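Local coordinates for DNA topoisomerase 2-associated protein PAT1 (Saccharomyces cerevisiae, PDB 5LMG) that activates mRNA decapping and represses translation, its C-terminal domain directly binding the decapping enzyme Dcp2 and the 5'-3' exonuclease Xrn1, at residues L135-S141 / K156-F160; K201-N205 / Y276-F280; L246-Q251 / I295-V300; A282-A286 / N354-L358. The protein carries 2 engineered substitutions. Residue numbers count along the deposited sequence, not the author numbering.

Contact 1. Residues L135-S141 / K156-F160; sequences LQIIILS and KVDLF
Two helical segments of the alpha-helical repeat domain pack obliquely: 136-141 is a short helix preceded by Leu135 at its N-cap position, and 156-160 lies within the long helix 151-174. Their axes approach to 10.1 Å with N-to-C directions 128° apart (signed crossing angle -128°), and the backbones come nearest at Ile137 and Val157, CA to CA 6.2 Å. Along 156-160, Lys156 comes first: Ile137 CD1 lies 3.5 Å from Lys156 O and 4.0 Å from Lys156 CB, while the amine NZ hydrogen-bonds to Ser101 O. Val157 (chi1 t) follows, its CG2 4.0 Å from Ile137 CD1 and 4.3 Å from Leu140 CB, its CG1 3.8 Å from Ser141 CB. One turn on, Phe160 (chi1 t, chi2 -80°) sets a ring face under Ile137: CG2 of Ile137 stands 3.4 Å from the ring centroid, 3° off the normal, a CH-pi contact. Ile137 CG1 also meets Phe160 CB at 3.6 Å, and Leu135 CD2 (chi1 t, chi2 p) meets Phe160 CZ at 3.6 Å. With no hydrogen bond between the segments, this is apolar helix packing; Ser141 OG (chi1 p) hydrogen-bonds back to Ile137 O at 2.7 Å. Helix 201-216 closes one flank through Ile202, which touches Ile138, Ser141, Val157 and Phe160, and helix 103-114 reaches Phe160 through Ile106.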
# COMPACT_ATOMS: atom_id res chain seq x y z
N LEU A 135 -8.83 6.12 -10.02
CA LEU A 135 -9.23 4.80 -9.55
C LEU A 135 -10.11 5.00 -8.32
O LEU A 135 -9.69 5.66 -7.36
CB LEU A 135 -7.99 3.94 -9.28
CG LEU A 135 -8.13 2.42 -9.23
CD1 LEU A 135 -8.73 1.85 -10.51
CD2 LEU A 135 -6.80 1.77 -8.98
N GLN A 136 -11.37 4.54 -8.40
CA GLN A 136 -12.36 4.69 -7.33
C GLN A 136 -11.89 4.18 -5.98
O GLN A 136 -12.16 4.83 -4.97
CB GLN A 136 -13.70 4.05 -7.73
CG GLN A 136 -14.93 4.78 -7.16
CD GLN A 136 -14.99 6.27 -7.47
OE1 GLN A 136 -15.12 7.09 -6.56
NE2 GLN A 136 -14.88 6.65 -8.74
N ILE A 137 -11.12 3.06 -5.97
CA ILE A 137 -10.57 2.46 -4.75
C ILE A 137 -9.59 3.39 -4.02
O ILE A 137 -9.49 3.31 -2.79
CB ILE A 137 -9.99 1.04 -5.00
CG1 ILE A 137 -10.22 0.13 -3.77
CG2 ILE A 137 -8.52 1.05 -5.46
CD1 ILE A 137 -11.69 -0.26 -3.57
N ILE A 138 -8.90 4.28 -4.76
CA ILE A 138 -7.98 5.27 -4.20
C ILE A 138 -8.81 6.34 -3.49
O ILE A 138 -8.51 6.67 -2.35
CB ILE A 138 -7.04 5.84 -5.30
CG1 ILE A 138 -6.07 4.75 -5.84
CG2 ILE A 138 -6.32 7.12 -4.85
CD1 ILE A 138 -4.93 4.22 -4.88
N ILE A 139 -9.86 6.83 -4.16
CA ILE A 139 -10.77 7.85 -3.60
C ILE A 139 -11.45 7.31 -2.33
O ILE A 139 -11.49 8.01 -1.33
CB ILE A 139 -11.74 8.39 -4.70
CG1 ILE A 139 -10.94 9.15 -5.79
CG2 ILE A 139 -12.83 9.31 -4.11
CD1 ILE A 139 -11.48 9.06 -7.20
N LEU A 140 -11.88 6.02 -2.33
CA LEU A 140 -12.51 5.37 -1.18
C LEU A 140 -11.58 5.13 -0.01
O LEU A 140 -12.03 5.14 1.13
CB LEU A 140 -13.18 4.03 -1.59
CG LEU A 140 -14.44 4.14 -2.45
CD1 LEU A 140 -14.95 2.76 -2.83
CD2 LEU A 140 -15.53 4.99 -1.77
N SER A 141 -10.31 4.81 -0.28
CA SER A 141 -9.31 4.51 0.75
C SER A 141 -8.52 5.75 1.24
O SER A 141 -7.68 5.61 2.12
CB SER A 141 -8.37 3.40 0.30
OG SER A 141 -7.68 3.78 -0.88
N LYS A 156 -14.61 -3.37 0.08
CA LYS A 156 -14.13 -3.18 -1.30
C LYS A 156 -12.62 -2.91 -1.33
O LYS A 156 -11.91 -3.47 -2.17
CB LYS A 156 -14.89 -2.06 -2.01
CG LYS A 156 -16.30 -2.47 -2.44
CD LYS A 156 -17.05 -1.34 -3.16
CE LYS A 156 -16.53 -1.05 -4.56
NZ LYS A 156 -16.75 -2.19 -5.49
N VAL A 157 -12.13 -2.09 -0.36
CA VAL A 157 -10.72 -1.72 -0.21
C VAL A 157 -9.90 -2.98 0.12
O VAL A 157 -8.89 -3.22 -0.54
CB VAL A 157 -10.51 -0.55 0.81
CG1 VAL A 157 -9.02 -0.29 1.08
CG2 VAL A 157 -11.19 0.73 0.32
N ASP A 158 -10.36 -3.80 1.10
CA ASP A 158 -9.71 -5.05 1.50
C ASP A 158 -9.64 -6.06 0.32
O ASP A 158 -8.62 -6.73 0.16
CB ASP A 158 -10.42 -5.68 2.72
CG ASP A 158 -10.51 -4.82 3.97
OD1 ASP A 158 -9.73 -3.84 4.09
OD2 ASP A 158 -11.35 -5.13 4.84
N LEU A 159 -10.72 -6.12 -0.51
CA LEU A 159 -10.77 -6.99 -1.70
C LEU A 159 -9.71 -6.57 -2.72
O LEU A 159 -8.94 -7.42 -3.17
CB LEU A 159 -12.17 -7.02 -2.35
CG LEU A 159 -12.31 -7.95 -3.57
CD1 LEU A 159 -12.36 -9.42 -3.16
CD2 LEU A 159 -13.52 -7.58 -4.42
N PHE A 160 -9.68 -5.27 -3.10
CA PHE A 160 -8.72 -4.71 -4.04
C PHE A 160 -7.29 -4.97 -3.55
O PHE A 160 -6.46 -5.42 -4.34
CB PHE A 160 -8.95 -3.20 -4.22
CG PHE A 160 -8.23 -2.62 -5.41
CD1 PHE A 160 -6.88 -2.30 -5.35
CD2 PHE A 160 -8.91 -2.37 -6.60
CE1 PHE A 160 -6.21 -1.75 -6.45
CE2 PHE A 160 -8.24 -1.82 -7.70
CZ PHE A 160 -6.90 -1.52 -7.61

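Contact 2. Residues K201-N205 / Y276-F280. Engineered in segment 276-280: Ala279 (natural residue Gln). With EDO (1,2-ethanediol), chain J.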
# COMPACT_ATOMS: atom_id res chain seq x y z
N LYS A 201 -4.48 4.05 1.71
CA LYS A 201 -3.84 2.79 2.08
C LYS A 201 -3.34 2.03 0.83
O LYS A 201 -2.20 1.57 0.83
CB LYS A 201 -4.77 1.92 2.95
CG LYS A 201 -4.09 0.69 3.53
CD LYS A 201 -5.07 -0.15 4.33
CE LYS A 201 -4.37 -1.06 5.30
NZ LYS A 201 -5.34 -1.79 6.16
N ILE A 202 -4.16 1.96 -0.23
CA ILE A 202 -3.84 1.31 -1.52
C ILE A 202 -2.70 2.06 -2.22
O ILE A 202 -1.76 1.43 -2.69
CB ILE A 202 -5.10 1.15 -2.45
CG1 ILE A 202 -6.28 0.41 -1.74
CG2 ILE A 202 -4.74 0.48 -3.81
CD1 ILE A 202 -5.99 -1.04 -1.19
N GLY A 203 -2.83 3.39 -2.30
CA GLY A 203 -1.82 4.27 -2.89
C GLY A 203 -0.47 4.08 -2.25
O GLY A 203 0.51 3.82 -2.95
N LEU A 204 -0.43 4.13 -0.90
CA LEU A 204 0.80 3.96 -0.12
C LEU A 204 1.43 2.59 -0.35
O LEU A 204 2.64 2.52 -0.58
CB LEU A 204 0.58 4.23 1.37
CG LEU A 204 1.85 4.56 2.17
CD1 LEU A 204 2.38 5.97 1.81
CD2 LEU A 204 1.59 4.47 3.66
N ASN A 205 0.62 1.51 -0.29
CA ASN A 205 1.10 0.14 -0.51
C ASN A 205 1.62 -0.07 -1.93
O ASN A 205 2.63 -0.74 -2.10
CB ASN A 205 0.04 -0.88 -0.15
CG ASN A 205 -0.25 -0.98 1.34
OD1 ASN A 205 0.48 -0.46 2.19
ND2 ASN A 205 -1.34 -1.64 1.67
N TYR A 276 1.65 -0.98 7.69
CA TYR A 276 1.86 -0.58 6.29
C TYR A 276 2.50 0.84 6.18
O TYR A 276 3.16 1.12 5.18
CB TYR A 276 0.53 -0.64 5.50
CG TYR A 276 -0.44 0.48 5.82
CD1 TYR A 276 -1.19 0.45 7.00
CD2 TYR A 276 -0.62 1.55 4.95
CE1 TYR A 276 -2.07 1.49 7.32
CE2 TYR A 276 -1.50 2.59 5.26
CZ TYR A 276 -2.23 2.55 6.44
OH TYR A 276 -3.10 3.55 6.77
N ILE A 277 2.28 1.73 7.18
CA ILE A 277 2.86 3.08 7.18
C ILE A 277 4.36 2.97 7.48
O ILE A 277 5.17 3.57 6.77
CB ILE A 277 2.14 4.07 8.15
CG1 ILE A 277 0.65 4.22 7.79
CG2 ILE A 277 2.86 5.42 8.16
CD1 ILE A 277 -0.23 4.98 8.81
N TRP A 278 4.71 2.20 8.53
CA TRP A 278 6.11 1.99 8.92
C TRP A 278 6.86 1.18 7.86
O TRP A 278 8.06 1.40 7.71
CB TRP A 278 6.23 1.38 10.33
CG TRP A 278 5.64 2.25 11.40
CD1 TRP A 278 4.44 2.08 12.03
CD2 TRP A 278 6.17 3.50 11.88
NE1 TRP A 278 4.20 3.13 12.89
CE2 TRP A 278 5.24 4.03 12.80
CE3 TRP A 278 7.35 4.24 11.61
CZ2 TRP A 278 5.46 5.23 13.49
CZ3 TRP A 278 7.55 5.44 12.27
CH2 TRP A 278 6.62 5.93 13.20
N ALA A 279 6.16 0.29 7.11
CA ALA A 279 6.75 -0.50 6.02
C ALA A 279 7.11 0.44 4.86
O ALA A 279 8.20 0.33 4.29
CB ALA A 279 5.80 -1.60 5.56
N PHE A 280 6.22 1.40 4.55
CA PHE A 280 6.49 2.42 3.54
C PHE A 280 7.71 3.27 3.95
O PHE A 280 8.60 3.47 3.12
CB PHE A 280 5.27 3.34 3.31
CG PHE A 280 5.60 4.59 2.52
CD1 PHE A 280 5.76 4.55 1.14
CD2 PHE A 280 5.79 5.81 3.18
CE1 PHE A 280 6.09 5.71 0.42
CE2 PHE A 280 6.15 6.96 2.46
CZ PHE A 280 6.28 6.90 1.08
C1 EDO J . 3.61 -3.16 0.63
O1 EDO J . 2.73 -2.87 -0.43
C2 EDO J . 2.91 -2.81 1.96
O2 EDO J . 3.88 -2.65 2.98
O HOH W 1 3.06 0.36 2.68
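Helix-helix packing in an alpha-helical repeat domain brings the first turn of helix 201-216 against helix 275-286, with segment axes 10.1 Å apart and inclined by 30°. Leu204 (chi1 t, chi2 p) is the central side chain of its segment. Its CD1 sits over the Phe280 ring, 3.6 Å from the centroid and 11° off the normal, a CH-pi contact, while its CD2 lies 3.9 Å from Tyr276 CD2 and 4.2 Å from Ile277 CG1. Phe280 at chi1 t turns its ring face to Leu204 CD1, and Tyr276 at chi1 p lays its own along Lys201. Lys201, with all four chi angles t, runs extended beside the tyrosine: its CG lies over the ring face, 3.9 Å from the centroid, and its NZ, 5.2 Å away, adds at most a weak cation-pi attraction. Asn205 (chi1 m) sends ND2 to Gln161 of helix 151-174. A probable crystallisation ethanediol donates from O1 to Asn205 O (2.7 Å), and one water bridges the helices, donating to Asn205 OD1 at 2.8 Å and to Tyr276 O at 2.6 Å.

Contact 3. Residues L246-Q251 / I295-V300; sequences LESKIQ and IIIDEV
The carboxylate of Glu299 receives two backbone amides of the 246-251 loop: Ser248 N donates to Glu299 OE2 at 2.8 Å and Ile250 N to Glu299 OE1 at 2.9 Å. Glu299 (chi1 m, chi2 t, chi3 45°) projects from the helix 295-300 to reach them. Ser248 N lies inside a type II beta turn from Leu246 to Lys249 and Ile250 N just after it; Lys249 N to Leu246 O at 2.9 Å closes the turn, with Glu247 at phi/psi -53/134° and Ser248 at 73/-3°. Ser248 OG bonds to Glu247 O at 2.7 Å. After the turn, Ile250 and Gln251 begin a 3-10 segment. A water donates to Glu299 OE1 at 2.8 Å and accepts from Gln251 N at 3.2 Å, while Gln251 NE2 hydrogen-bonds to Glu303. Backbones come nearest at Gln251 and Val300, CA to CA 5.8 Å. Inward, Ile250 (chi1 m, chi2 t) packs its CD1 4.2 Å from Ile295 CG2 and 4.1 Å from Ile296 CG1, and its CG2 3.6 Å from Val300 CG1. Thus a helix-borne carboxylate tethers a beta turn, fixing the loop after helix 234-246 to helix 290-322, whose Ile297 and Asp298 meet the Dcp2 peptide, in this alpha-helical repeat domain.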
# COMPACT_ATOMS: atom_id res chain seq x y z
N LEU A 246 7.13 14.40 -2.06
CA LEU A 246 6.73 14.07 -0.69
C LEU A 246 7.26 15.00 0.39
O LEU A 246 6.66 15.08 1.47
CB LEU A 246 7.15 12.63 -0.34
CG LEU A 246 6.44 11.52 -1.10
CD1 LEU A 246 7.10 10.17 -0.83
CD2 LEU A 246 4.96 11.49 -0.78
N GLU A 247 8.40 15.67 0.12
CA GLU A 247 9.07 16.55 1.08
C GLU A 247 8.12 17.59 1.66
O GLU A 247 7.33 18.17 0.92
CB GLU A 247 10.30 17.20 0.45
CG GLU A 247 11.30 17.70 1.47
CD GLU A 247 12.57 18.25 0.84
OE1 GLU A 247 12.58 18.49 -0.38
OE2 GLU A 247 13.55 18.47 1.59
N SER A 248 8.17 17.77 3.00
CA SER A 248 7.30 18.64 3.84
C SER A 248 5.85 18.09 4.02
O SER A 248 5.06 18.70 4.75
CB SER A 248 7.30 20.09 3.35
OG SER A 248 6.35 20.27 2.31
N LYS A 249 5.51 16.94 3.37
CA LYS A 249 4.18 16.31 3.43
C LYS A 249 4.21 14.85 3.95
O LYS A 249 3.17 14.19 3.95
CB LYS A 249 3.50 16.38 2.04
CG LYS A 249 3.20 17.81 1.57
CD LYS A 249 2.99 17.92 0.06
CE LYS A 249 4.28 18.08 -0.71
NZ LYS A 249 4.03 18.32 -2.16
N ILE A 250 5.40 14.34 4.39
CA ILE A 250 5.60 12.96 4.88
C ILE A 250 4.64 12.60 6.05
O ILE A 250 4.12 11.48 6.07
CB ILE A 250 7.10 12.66 5.21
CG1 ILE A 250 7.98 12.76 3.93
CG2 ILE A 250 7.28 11.27 5.86
CD1 ILE A 250 9.54 12.95 4.18
N GLN A 251 4.39 13.53 6.99
CA GLN A 251 3.49 13.32 8.13
C GLN A 251 2.03 13.00 7.69
O GLN A 251 1.32 12.28 8.41
CB GLN A 251 3.57 14.52 9.10
CG GLN A 251 2.34 14.78 9.99
CD GLN A 251 2.18 13.78 11.12
OE1 GLN A 251 3.06 13.61 11.97
NE2 GLN A 251 1.01 13.16 11.18
N ILE A 295 15.69 14.15 6.85
CA ILE A 295 14.40 14.77 6.57
C ILE A 295 13.26 13.83 7.01
O ILE A 295 12.35 14.30 7.68
CB ILE A 295 14.27 15.20 5.08
CG1 ILE A 295 15.24 16.36 4.73
CG2 ILE A 295 12.80 15.57 4.72
CD1 ILE A 295 15.62 16.46 3.29
N ILE A 296 13.32 12.52 6.62
CA ILE A 296 12.28 11.53 6.98
C ILE A 296 12.07 11.46 8.52
O ILE A 296 10.93 11.63 8.96
CB ILE A 296 12.50 10.11 6.36
CG1 ILE A 296 12.53 10.18 4.80
CG2 ILE A 296 11.41 9.11 6.86
CD1 ILE A 296 13.31 9.00 4.09
N ILE A 297 13.18 11.25 9.30
CA ILE A 297 13.21 11.19 10.77
C ILE A 297 12.61 12.47 11.36
O ILE A 297 11.79 12.39 12.27
CB ILE A 297 14.66 10.94 11.32
CG1 ILE A 297 15.02 9.44 11.33
CG2 ILE A 297 14.87 11.53 12.75
CD1 ILE A 297 14.50 8.62 12.59
N ASP A 298 13.03 13.65 10.83
CA ASP A 298 12.53 14.93 11.31
C ASP A 298 11.00 15.04 11.12
O ASP A 298 10.29 15.45 12.04
CB ASP A 298 13.26 16.10 10.61
CG ASP A 298 12.79 17.43 11.11
OD1 ASP A 298 12.93 17.69 12.32
OD2 ASP A 298 12.16 18.16 10.32
N GLU A 299 10.51 14.66 9.93
CA GLU A 299 9.10 14.79 9.57
C GLU A 299 8.17 13.85 10.35
O GLU A 299 7.02 14.21 10.58
CB GLU A 299 8.89 14.66 8.05
CG GLU A 299 9.33 15.92 7.29
CD GLU A 299 8.84 16.08 5.87
OE1 GLU A 299 7.63 15.84 5.60
OE2 GLU A 299 9.65 16.51 5.02
N VAL A 300 8.69 12.69 10.79
CA VAL A 300 7.88 11.69 11.51
C VAL A 300 8.28 11.55 12.98
O VAL A 300 7.75 10.66 13.65
CB VAL A 300 7.84 10.31 10.78
CG1 VAL A 300 7.36 10.45 9.35
CG2 VAL A 300 9.18 9.57 10.86
O HOH W 2 5.49 16.49 7.21
O HOH W 3 5.68 13.85 13.10

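Contact 4. Residues A282-A286 / N354-L358. Engineered in segment 282-286: Ala286 (natural residue Leu).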
# COMPACT_ATOMS: atom_id res chain seq x y z
N ALA A 282 10.15 2.54 5.99
CA ALA A 282 11.33 1.69 5.99
C ALA A 282 11.87 1.58 4.56
O ALA A 282 13.08 1.75 4.36
CB ALA A 282 10.99 0.30 6.53
N SER A 283 10.99 1.39 3.55
CA SER A 283 11.44 1.29 2.16
C SER A 283 11.93 2.64 1.62
O SER A 283 12.93 2.67 0.89
CB SER A 283 10.37 0.69 1.26
OG SER A 283 9.29 1.59 1.07
N LEU A 284 11.29 3.76 2.04
CA LEU A 284 11.69 5.12 1.64
C LEU A 284 13.08 5.44 2.21
O LEU A 284 13.96 5.85 1.45
CB LEU A 284 10.62 6.16 2.09
CG LEU A 284 10.78 7.62 1.62
CD1 LEU A 284 10.55 7.79 0.11
CD2 LEU A 284 9.87 8.54 2.41
N ALA A 285 13.30 5.14 3.51
CA ALA A 285 14.58 5.36 4.20
C ALA A 285 15.74 4.52 3.63
O ALA A 285 16.84 5.04 3.47
CB ALA A 285 14.42 5.11 5.69
N ALA A 286 15.48 3.22 3.34
CA ALA A 286 16.43 2.22 2.82
C ALA A 286 17.04 2.60 1.48
O ALA A 286 18.22 2.31 1.28
CB ALA A 286 15.78 0.84 2.73
N ASN A 354 15.72 0.17 12.20
CA ASN A 354 16.86 -0.72 11.87
C ASN A 354 17.49 -0.41 10.53
O ASN A 354 18.71 -0.49 10.40
CB ASN A 354 16.49 -2.20 11.96
CG ASN A 354 16.05 -2.68 13.33
OD1 ASN A 354 16.19 -2.02 14.37
ND2 ASN A 354 15.51 -3.86 13.36
N VAL A 355 16.67 -0.05 9.54
CA VAL A 355 17.05 0.33 8.18
C VAL A 355 18.07 1.51 8.21
O VAL A 355 19.00 1.56 7.40
CB VAL A 355 15.75 0.60 7.38
CG1 VAL A 355 15.88 1.75 6.40
CG2 VAL A 355 15.25 -0.67 6.70
N MET A 356 17.94 2.40 9.20
CA MET A 356 18.83 3.53 9.41
C MET A 356 19.91 3.26 10.48
O MET A 356 20.59 4.18 10.91
CB MET A 356 18.01 4.77 9.78
CG MET A 356 17.11 5.26 8.66
SD MET A 356 15.96 6.52 9.22
CE MET A 356 15.16 5.65 10.62
N GLY A 357 20.04 2.00 10.88
CA GLY A 357 21.01 1.59 11.90
C GLY A 357 20.66 2.01 13.31
O GLY A 357 21.55 2.16 14.16
N LEU A 358 19.36 2.20 13.58
CA LEU A 358 18.84 2.59 14.89
C LEU A 358 17.92 1.51 15.45
O LEU A 358 17.44 0.69 14.68
CB LEU A 358 18.09 3.95 14.82
CG LEU A 358 18.92 5.16 14.34
CD1 LEU A 358 18.04 6.37 14.19
CD2 LEU A 358 20.09 5.47 15.28
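Apolar contacts make up the interface between the last turn of helix 275-286 and the end of helix 329-355. Val355 is its central side chain, CB directed toward the other segment and chi1 at 143°, between the usual wells. Its CG1 lies 3.7 Å from Ala285 CB and 3.8 Å from the CB of Ala286, an engineered residue that replaces leucine; its CG2 lies 4.4 Å from Ala282 CB. Met356 adds CG at 4.0 Å from Ala285 CB. The same valine methyl also rests on backbone, with Val355 CG1 3.5 Å from Ala282 O and 3.4 Å from Ala286 N. The backbones come nearest where Ala286 CA and Val355 CA are 5.7 Å apart.

Hydrogen bonds lie within each segment and none crosses between them. Ala286 N bonds to Ala282 O at 3.0 Å, continuing the first helix. The second ends in a Schellman motif: Gly357 is C-prime, its phi of 73° being one that glycine readily adopts, and its N bonds to Asn354 O at 2.9 Å. The chain then enters strand 358-361.

Beyond the segments, Met356 packs on Gln293 and Ile297 of helix 290-322. The bound Dcp2 peptide packs on Met356 and Leu358 and makes weak hydrogen bonds to Met356 O and Gly357 O. Cohesion between the segments thus rests on van der Waals contact of a valine and a methionine with small side chains, without polar pairing.

Contacts 1 and 2 lie nearest the chain's centre and touch where Ile138 meets Gly203 and Ile202 packs on helix 151-174. Contacts 3 and 4 sit about 19 Å from that centre, measured between centres, towards the end that receives the Dcp2 peptide, and meet through Ile297 with Met356 and Ile296 with Leu284 and Ala285. Contacts 2 and 4 use successive parts of helix 275-286, while Phe280 of contact 2 touches Leu246 of contact 3. Contact 1 is buried and apolar, as is the smaller contact 4; contact 2 mixes ring packing with a bridging water, and contact 3, partly exposed, alone has direct hydrogen bonds between its segments.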